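Local coordinates for protein putative hydrolase (Acinetobacter sp. NBRC 100985, PDB 4XUK) that probably hydrolyses organophosphate triesters and lactones with a pair of zinc ions, as a member of the metallo-beta-lactamase superfamily, at residues Phe189-Thr194 with Gly200-Glu205. The protein carries 2 engineered substitutions. Residues are numbered along the deposited sequence; the frame is centred on the assembly and turned at random.
Sequences FKVINT and GHFSYE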
loop_
_atom_site.group_PDB
_atom_site.type_symbol
_atom_site.label_atom_id
_atom_site.label_comp_id
_atom_site.label_asym_id
_atom_site.label_seq_id
_atom_site.Cartn_x
_atom_site.Cartn_y
_atom_site.Cartn_z
ATOM N N PHE A 189 -26.652 -4.824 -2.034
ATOM C CA PHE A 189 -25.568 -5.777 -2.241
ATOM C C PHE A 189 -26.117 -7.089 -2.771
ATOM O O PHE A 189 -27.170 -7.555 -2.324
ATOM C CB PHE A 189 -24.795 -6.040 -0.939
ATOM C CG PHE A 189 -23.965 -4.870 -0.473
ATOM C CD1 PHE A 189 -24.563 -3.775 0.151
ATOM C CD2 PHE A 189 -22.592 -4.867 -0.657
ATOM C CE1 PHE A 189 -23.797 -2.696 0.589
ATOM C CE2 PHE A 189 -21.824 -3.804 -0.226
ATOM C CZ PHE A 189 -22.424 -2.711 0.395
ATOM N N LYS A 190 -25.417 -7.686 -3.711
ATOM C CA LYS A 190 -25.743 -9.000 -4.186
ATOM C C LYS A 190 -24.925 -10.101 -3.498
ATOM O O LYS A 190 -23.748 -10.014 -3.366
ATOM C CB LYS A 190 -25.600 -9.072 -5.665
ATOM C CG LYS A 190 -25.873 -10.429 -6.167
ATOM C CD LYS A 190 -25.820 -10.492 -7.654
ATOM C CE LYS A 190 -25.870 -11.917 -8.131
ATOM N NZ LYS A 190 -26.232 -11.781 -9.546
ATOM N N VAL A 191 -25.595 -11.134 -3.063
ATOM C CA VAL A 191 -24.892 -12.205 -2.367
ATOM C C VAL A 191 -24.424 -13.279 -3.355
ATOM O O VAL A 191 -25.167 -13.695 -4.249
ATOM C CB VAL A 191 -25.726 -12.791 -1.189
ATOM C CG1 VAL A 191 -26.195 -11.671 -0.266
ATOM C CG2 VAL A 191 -26.914 -13.587 -1.681
ATOM N N ILE A 192 -23.172 -13.699 -3.205
ATOM C CA ILE A 192 -22.572 -14.649 -4.131
ATOM C C ILE A 192 -22.011 -15.840 -3.379
ATOM O O ILE A 192 -21.180 -15.688 -2.471
ATOM C CB ILE A 192 -21.469 -13.968 -4.976
ATOM C CG1 ILE A 192 -22.069 -12.766 -5.717
ATOM C CG2 ILE A 192 -20.821 -14.953 -5.946
ATOM C CD1 ILE A 192 -21.066 -11.957 -6.492
ATOM N N ASN A 193 -22.467 -17.032 -3.747
ATOM C CA ASN A 193 -21.996 -18.218 -3.069
ATOM C C ASN A 193 -20.551 -18.520 -3.438
ATOM O O ASN A 193 -20.217 -18.730 -4.610
ATOM C CB ASN A 193 -22.889 -19.423 -3.356
ATOM C CG ASN A 193 -22.490 -20.631 -2.540
ATOM O OD1 ASN A 193 -21.390 -21.161 -2.700
ATOM N ND2 ASN A 193 -23.371 -21.065 -1.649
ATOM N N THR A 194 -19.694 -18.530 -2.425
ATOM C CA THR A 194 -18.295 -18.863 -2.630
ATOM C C THR A 194 -17.889 -19.865 -1.556
ATOM O O THR A 194 -16.895 -19.692 -0.864
ATOM C CB THR A 194 -17.398 -17.608 -2.601
ATOM O OG1 THR A 194 -17.616 -16.876 -1.386
ATOM C CG2 THR A 194 -17.702 -16.710 -3.786
ATOM N N GLY A 200 -20.797 -22.270 4.209
ATOM C CA GLY A 200 -21.714 -21.222 3.785
ATOM C C GLY A 200 -21.022 -19.896 3.521
ATOM O O GLY A 200 -21.621 -18.824 3.680
ATOM N N HIS A 201 -19.760 -19.967 3.103
ATOM C CA HIS A 201 -19.003 -18.757 2.804
ATOM C C HIS A 201 -19.617 -18.055 1.610
ATOM O O HIS A 201 -19.864 -18.682 0.578
ATOM C CB HIS A 201 -17.532 -19.087 2.528
ATOM C CG HIS A 201 -16.655 -17.879 2.429
ATOM N ND1 HIS A 201 -16.566 -17.113 1.286
ATOM C CD2 HIS A 201 -15.834 -17.297 3.336
ATOM C CE1 HIS A 201 -15.723 -16.116 1.492
ATOM N NE2 HIS A 201 -15.270 -16.201 2.728
ATOM N N PHE A 202 -19.889 -16.761 1.762
ATOM C CA PHE A 202 -20.413 -15.952 0.671
ATOM C C PHE A 202 -19.570 -14.700 0.488
ATOM O O PHE A 202 -18.972 -14.183 1.445
ATOM C CB PHE A 202 -21.844 -15.490 0.972
ATOM C CG PHE A 202 -22.925 -16.409 0.451
ATOM C CD1 PHE A 202 -23.086 -17.686 0.972
ATOM C CD2 PHE A 202 -23.808 -15.973 -0.528
ATOM C CE1 PHE A 202 -24.103 -18.528 0.507
ATOM C CE2 PHE A 202 -24.822 -16.805 -0.996
ATOM C CZ PHE A 202 -24.963 -18.085 -0.480
ATOM N N SER A 203 -19.544 -14.194 -0.738
ATOM C CA SER A 203 -18.949 -12.893 -1.001
ATOM C C SER A 203 -20.084 -11.932 -1.331
ATOM O O SER A 203 -21.207 -12.371 -1.574
ATOM C CB SER A 203 -17.938 -12.979 -2.149
ATOM O OG SER A 203 -16.966 -13.977 -1.891
ATOM N N TYR A 204 -19.795 -10.629 -1.338
ATOM C CA TYR A 204 -20.820 -9.624 -1.568
ATOM C C TYR A 204 -20.385 -8.662 -2.667
ATOM O O TYR A 204 -19.281 -8.110 -2.617
ATOM C CB TYR A 204 -21.102 -8.855 -0.272
ATOM C CG TYR A 204 -21.563 -9.742 0.858
ATOM C CD1 TYR A 204 -22.861 -10.242 0.881
ATOM C CD2 TYR A 204 -20.702 -10.090 1.895
ATOM C CE1 TYR A 204 -23.293 -11.058 1.907
ATOM C CE2 TYR A 204 -21.129 -10.909 2.935
ATOM C CZ TYR A 204 -22.421 -11.394 2.927
ATOM O OH TYR A 204 -22.863 -12.212 3.954
ATOM N N GLU A 205 -21.247 -8.472 -3.665
ATOM C CA GLU A 205 -20.937 -7.562 -4.769
ATOM C C GLU A 205 -21.778 -6.285 -4.715
ATOM O O GLU A 205 -23.011 -6.335 -4.581
ATOM C CB GLU A 205 -21.115 -8.261 -6.118
ATOM C CG GLU A 205 -20.675 -7.400 -7.304
ATOM C CD GLU A 205 -20.751 -8.146 -8.620
ATOM O OE1 GLU A 205 -21.311 -9.262 -8.640
ATOM O OE2 GLU A 205 -20.247 -7.611 -9.627
#
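Thr194 OG1 is approached by two side chains of 200-205: it lies 2.9 Å from His201 ND1, at the edge of the imidazole and in its plane, and 3.0 Å from Ser203 OG. The first is a hydrogen bond in which either atom could be the donor; the second is a possible bond that would compete for the same threonine proton. Thr194 OG1 reaches both because it sits between its own backbone N and carbonyl carbon. Beyond the contact, Ser203 OG is hydrogen-bonded to Ile216 O, and the far nitrogen of the imidazole, His201 NE2, to the backbone N of Asp218, the residue that bridges the two zinc ions; the imidazole is thus held at both nitrogens.

Backbone pairing is antiparallel. Lys190 N to Glu205 O (2.9 Å) and its return bond, Glu205 N to Lys190 O, are both nearly straight (N-H...O angle 171°), whereas Thr194 N to His201 O bends to an N-H...O angle of 147° where the regular strand ends.

On the face carrying Val191, Asn193, Phe202 and Tyr204, Asn193 CA stands 3.8 Å from the Phe202 ring centroid and 10° off its normal, a CH-pi contact. Val191 CG1 meets the Tyr204 ring edge at CE1 (3.7 Å). On the opposite face, with Ser203, Ile192 CD1 packs on Glu205 CB (3.7 Å).

The arrangement is a beta hairpin in the second sheet of the metallo-beta-lactamase alpha-beta/beta-alpha sandwich; its connecting loop carries the zinc ligand His197, and the His201 side chain lies about 6 Å from a bound zinc ion.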